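Local structure of maltose/maltodextrin-binding protein (Thermus thermophilus, 2GH9) at residues Y215-K223 against I230-Y240. The protein binds maltotriose, as a periplasmic solute-binding protein that probably delivers malto-oligosaccharides to a membrane transporter. Numbering follows the deposited sequence.
Sequences YGVADGAFK and ILNGPWALGDY. With GLC (alpha-D-glucopyranose), chain B; GLC (alpha-D-glucopyranose), chain C.
Tyr215, in the first turn of helix 215-224, presents its hydroxyl to Asn232 and Trp235. With CG anti to the backbone N (chi1 -172°), the ring meets the Asn232 amide with its CE1 edge, the two planes 71° apart, and OH accepts a nearly straight bond from Asn232 ND2 (2.9 Å) within the amide plane. Trp235 NE1 adds only a weak, bent bond to the same oxygen, and another weak one to Asn232 OD1. One turn on, Ala218 CB meets the end of Ile230, whose CD1 lies 3.5 Å from Ala218 O. Asp219 then reaches Tyr240: Tyr240 OH donates to Asp219 OD1 (2.5 Å), approaching nearly along the C-O axis, while itself accepting a hydrogen bond from Asn232 ND2. The amide thus spends its two N-H groups on two tyrosine hydroxyls. Phe222 packs between strand 227-232 and helix 237-242; Ile230 CG2 sits over one ring face in a CH-pi contact, 4.0 Å from the centroid, and Phe222 CD2 lies above the centre of the Tyr240 ring, whose opposite face carries Ala236 O. Replacing Tyr240 with an alanine is likely to cost Asp219 OD1 its tyrosine donor, leave one Asn232 N-H without its acceptor and open a gap beside Phe222. At the end of the segment, Lys223 CG abuts the Tyr240 ring edge; the Lys223 ammonium group and the carboxylates of Asp219 and Asp239 meet at one water, Lys223 NZ remaining 4.4 Å from Asp239 OD2, too far for a direct salt bridge. Trp235 belongs to the sugar pocket, one indole face lying against two glucose units of maltotriose and the other against Gly233 CA. The polar chain from Asp219 through Tyr240 and Asn232 to Tyr215, weakly extended to the indole N-H, probably helps hold the indole against the sugar, as second-shell support.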
loop_
_atom_site.group_PDB
_atom_site.type_symbol
_atom_site.label_atom_id
_atom_site.label_comp_id
_atom_site.label_asym_id
_atom_site.label_seq_id
_atom_site.Cartn_x
_atom_site.Cartn_y
_atom_site.Cartn_z
ATOM N N TYR A 215 0.306 4.531 12.676
ATOM C CA TYR A 215 -0.135 5.255 11.494
ATOM C C TYR A 215 -0.763 6.602 11.843
ATOM O O TYR A 215 -0.396 7.618 11.281
ATOM C CB TYR A 215 -1.129 4.427 10.653
ATOM C CG TYR A 215 -1.382 5.137 9.363
ATOM C CD1 TYR A 215 -0.521 4.978 8.279
ATOM C CD2 TYR A 215 -2.400 6.070 9.261
ATOM C CE1 TYR A 215 -0.721 5.706 7.099
ATOM C CE2 TYR A 215 -2.605 6.781 8.109
ATOM C CZ TYR A 215 -1.761 6.597 7.028
ATOM O OH TYR A 215 -1.979 7.333 5.903
ATOM N N GLY A 216 -1.723 6.604 12.770
ATOM C CA GLY A 216 -2.496 7.808 13.066
ATOM C C GLY A 216 -1.716 8.943 13.703
ATOM O O GLY A 216 -1.967 10.124 13.426
ATOM N N VAL A 217 -0.764 8.578 14.554
ATOM C CA VAL A 217 0.097 9.551 15.229
ATOM C C VAL A 217 0.922 10.310 14.200
ATOM O O VAL A 217 0.941 11.552 14.181
ATOM C CB VAL A 217 1.000 8.844 16.260
ATOM C CG1 VAL A 217 2.053 9.792 16.820
ATOM C CG2 VAL A 217 0.146 8.205 17.384
ATOM N N ALA A 218 1.575 9.564 13.303
ATOM C CA ALA A 218 2.425 10.189 12.281
ATOM C C ALA A 218 1.600 10.951 11.251
ATOM O O ALA A 218 1.957 12.057 10.852
ATOM C CB ALA A 218 3.318 9.140 11.599
ATOM N N ASP A 219 0.499 10.344 10.810
ATOM C CA ASP A 219 -0.342 10.969 9.816
ATOM C C ASP A 219 -0.981 12.230 10.378
ATOM O O ASP A 219 -1.057 13.249 9.686
ATOM C CB ASP A 219 -1.417 10.007 9.342
ATOM C CG ASP A 219 -2.199 10.560 8.175
ATOM O OD1 ASP A 219 -1.572 11.003 7.193
ATOM O OD2 ASP A 219 -3.441 10.560 8.259
ATOM N N GLY A 220 -1.438 12.140 11.631
ATOM C CA GLY A 220 -2.063 13.289 12.322
ATOM C C GLY A 220 -1.103 14.462 12.412
ATOM O O GLY A 220 -1.440 15.587 12.044
ATOM N N ALA A 221 0.117 14.165 12.857
ATOM C CA ALA A 221 1.203 15.137 12.930
ATOM C C ALA A 221 1.522 15.861 11.618
ATOM O O ALA A 221 1.720 17.074 11.621
ATOM C CB ALA A 221 2.451 14.468 13.504
ATOM N N PHE A 222 1.530 15.143 10.489
ATOM C CA PHE A 222 1.820 15.762 9.188
ATOM C C PHE A 222 0.685 16.670 8.728
ATOM O O PHE A 222 0.928 17.787 8.253
ATOM C CB PHE A 222 2.114 14.689 8.130
ATOM C CG PHE A 222 2.886 15.191 6.930
ATOM C CD1 PHE A 222 4.270 15.348 6.989
ATOM C CD2 PHE A 222 2.236 15.477 5.739
ATOM C CE1 PHE A 222 4.992 15.784 5.877
ATOM C CE2 PHE A 222 2.943 15.917 4.621
ATOM C CZ PHE A 222 4.330 16.070 4.687
ATOM N N LYS A 223 -0.554 16.185 8.868
ATOM C CA LYS A 223 -1.755 16.987 8.577
ATOM C C LYS A 223 -1.813 18.261 9.402
ATOM O O LYS A 223 -2.117 19.324 8.867
ATOM C CB LYS A 223 -3.042 16.187 8.831
ATOM C CG LYS A 223 -3.384 15.243 7.716
ATOM C CD LYS A 223 -4.829 14.738 7.764
ATOM C CE LYS A 223 -5.181 14.016 9.041
ATOM N NZ LYS A 223 -6.511 13.345 8.916
ATOM N N ILE A 230 7.472 12.520 6.629
ATOM C CA ILE A 230 6.803 11.262 6.915
ATOM C C ILE A 230 7.137 10.239 5.820
ATOM O O ILE A 230 7.364 10.592 4.687
ATOM C CB ILE A 230 5.260 11.467 7.019
ATOM C CG1 ILE A 230 4.582 10.275 7.694
ATOM C CG2 ILE A 230 4.656 11.801 5.639
ATOM C CD1 ILE A 230 3.038 10.445 7.880
ATOM N N LEU A 231 7.173 8.979 6.192
ATOM C CA LEU A 231 7.206 7.882 5.251
ATOM C C LEU A 231 5.744 7.429 5.129
ATOM O O LEU A 231 5.182 6.844 6.059
ATOM C CB LEU A 231 8.102 6.757 5.764
ATOM C CG LEU A 231 8.297 5.553 4.842
ATOM C CD1 LEU A 231 8.944 5.919 3.482
ATOM C CD2 LEU A 231 9.096 4.465 5.538
ATOM N N ASN A 232 5.126 7.749 3.993
ATOM C CA ASN A 232 3.728 7.392 3.730
ATOM C C ASN A 232 3.462 7.367 2.208
ATOM O O ASN A 232 4.308 7.763 1.420
ATOM C CB ASN A 232 2.804 8.402 4.425
ATOM C CG ASN A 232 1.434 7.829 4.748
ATOM O OD1 ASN A 232 1.159 6.642 4.515
ATOM N ND2 ASN A 232 0.573 8.665 5.336
ATOM N N GLY A 233 2.275 6.911 1.827
ATOM C CA GLY A 233 1.909 6.750 0.445
ATOM C C GLY A 233 0.786 7.655 -0.020
ATOM O O GLY A 233 0.205 8.419 0.772
ATOM N N PRO A 234 0.459 7.554 -1.314
ATOM C CA PRO A 234 -0.429 8.523 -1.965
ATOM C C PRO A 234 -1.882 8.495 -1.459
ATOM O O PRO A 234 -2.616 9.454 -1.673
ATOM C CB PRO A 234 -0.327 8.144 -3.454
ATOM C CG PRO A 234 0.104 6.743 -3.463
ATOM C CD PRO A 234 0.957 6.546 -2.264
ATOM N N TRP A 235 -2.270 7.408 -0.802
ATOM C CA TRP A 235 -3.554 7.319 -0.111
ATOM C C TRP A 235 -3.782 8.404 0.929
ATOM O O TRP A 235 -4.929 8.611 1.343
ATOM C CB TRP A 235 -3.722 5.949 0.586
ATOM C CG TRP A 235 -2.605 5.628 1.501
ATOM C CD1 TRP A 235 -2.442 6.038 2.800
ATOM C CD2 TRP A 235 -1.459 4.854 1.173
ATOM N NE1 TRP A 235 -1.241 5.553 3.296
ATOM C CE2 TRP A 235 -0.626 4.825 2.313
ATOM C CE3 TRP A 235 -1.047 4.176 0.014
ATOM C CZ2 TRP A 235 0.574 4.115 2.340
ATOM C CZ3 TRP A 235 0.140 3.471 0.048
ATOM C CH2 TRP A 235 0.943 3.460 1.203
ATOM N N ALA A 236 -2.701 9.043 1.390
ATOM C CA ALA A 236 -2.747 10.048 2.460
ATOM C C ALA A 236 -2.843 11.487 1.903
ATOM O O ALA A 236 -3.132 12.424 2.646
ATOM C CB ALA A 236 -1.499 9.911 3.342
ATOM N N LEU A 237 -2.610 11.632 0.598
ATOM C CA LEU A 237 -2.473 12.925 -0.051
ATOM C C LEU A 237 -3.764 13.714 -0.139
ATOM O O LEU A 237 -3.709 14.935 -0.117
ATOM C CB LEU A 237 -1.855 12.777 -1.442
ATOM C CG LEU A 237 -0.397 12.331 -1.440
ATOM C CD1 LEU A 237 0.202 12.223 -2.845
ATOM C CD2 LEU A 237 0.472 13.236 -0.559
ATOM N N GLY A 238 -4.907 13.022 -0.225
ATOM C CA GLY A 238 -6.212 13.671 -0.219
ATOM C C GLY A 238 -6.359 14.586 0.988
ATOM O O GLY A 238 -6.692 15.766 0.844
ATOM N N ASP A 239 -6.074 14.034 2.164
ATOM C CA ASP A 239 -6.168 14.781 3.420
ATOM C C ASP A 239 -5.074 15.829 3.570
ATOM O O ASP A 239 -5.322 16.865 4.180
ATOM C CB ASP A 239 -6.171 13.841 4.616
ATOM C CG ASP A 239 -7.376 12.911 4.634
ATOM O OD1 ASP A 239 -8.502 13.408 4.427
ATOM O OD2 ASP A 239 -7.208 11.691 4.886
ATOM N N TYR A 240 -3.891 15.587 2.990
ATOM C CA TYR A 240 -2.833 16.614 2.927
ATOM C C TYR A 240 -3.172 17.774 1.977
ATOM O O TYR A 240 -2.874 18.938 2.299
ATOM C CB TYR A 240 -1.445 16.032 2.550
ATOM C CG TYR A 240 -0.944 14.893 3.424
ATOM C CD1 TYR A 240 -1.543 14.602 4.657
ATOM C CD2 TYR A 240 0.144 14.118 3.024
ATOM C CE1 TYR A 240 -1.107 13.548 5.446
ATOM C CE2 TYR A 240 0.602 13.062 3.819
ATOM C CZ TYR A 240 -0.030 12.784 5.025
ATOM O OH TYR A 240 0.395 11.749 5.822
HETATM C C1 GLC B . -1.805 1.245 2.927
HETATM C C2 GLC B . -1.642 0.439 1.651
HETATM C C3 GLC B . -1.834 -1.061 1.965
HETATM C C4 GLC B . -0.965 -1.544 3.116
HETATM C C5 GLC B . -1.125 -0.622 4.321
HETATM C C6 GLC B . -0.137 -0.995 5.432
HETATM O O2 GLC B . -2.627 0.843 0.696
HETATM O O3 GLC B . -1.589 -1.834 0.810
HETATM O O4 GLC B . -1.327 -2.894 3.470
HETATM O O5 GLC B . -0.914 0.757 3.938
HETATM O O6 GLC B . -0.619 -0.630 6.728
HETATM C C1 GLC C . -6.254 3.631 4.548
HETATM C C2 GLC C . -5.830 3.742 3.084
HETATM C C3 GLC C . -5.028 2.516 2.692
HETATM C C4 GLC C . -3.817 2.376 3.627
HETATM C C5 GLC C . -4.259 2.279 5.096
HETATM C C6 GLC C . -3.050 2.318 6.051
HETATM O O1 GLC C . -7.218 2.586 4.656
HETATM O O2 GLC C . -6.980 3.922 2.229
HETATM O O3 GLC C . -4.607 2.571 1.319
HETATM O O4 GLC C . -3.173 1.144 3.355
HETATM O O5 GLC C . -5.132 3.365 5.398
HETATM O O6 GLC C . -3.459 2.288 7.432
HETATM O O HOH W 1 -3.782 11.415 5.348
HETATM O O HOH W 2 -6.032 11.171 7.245
#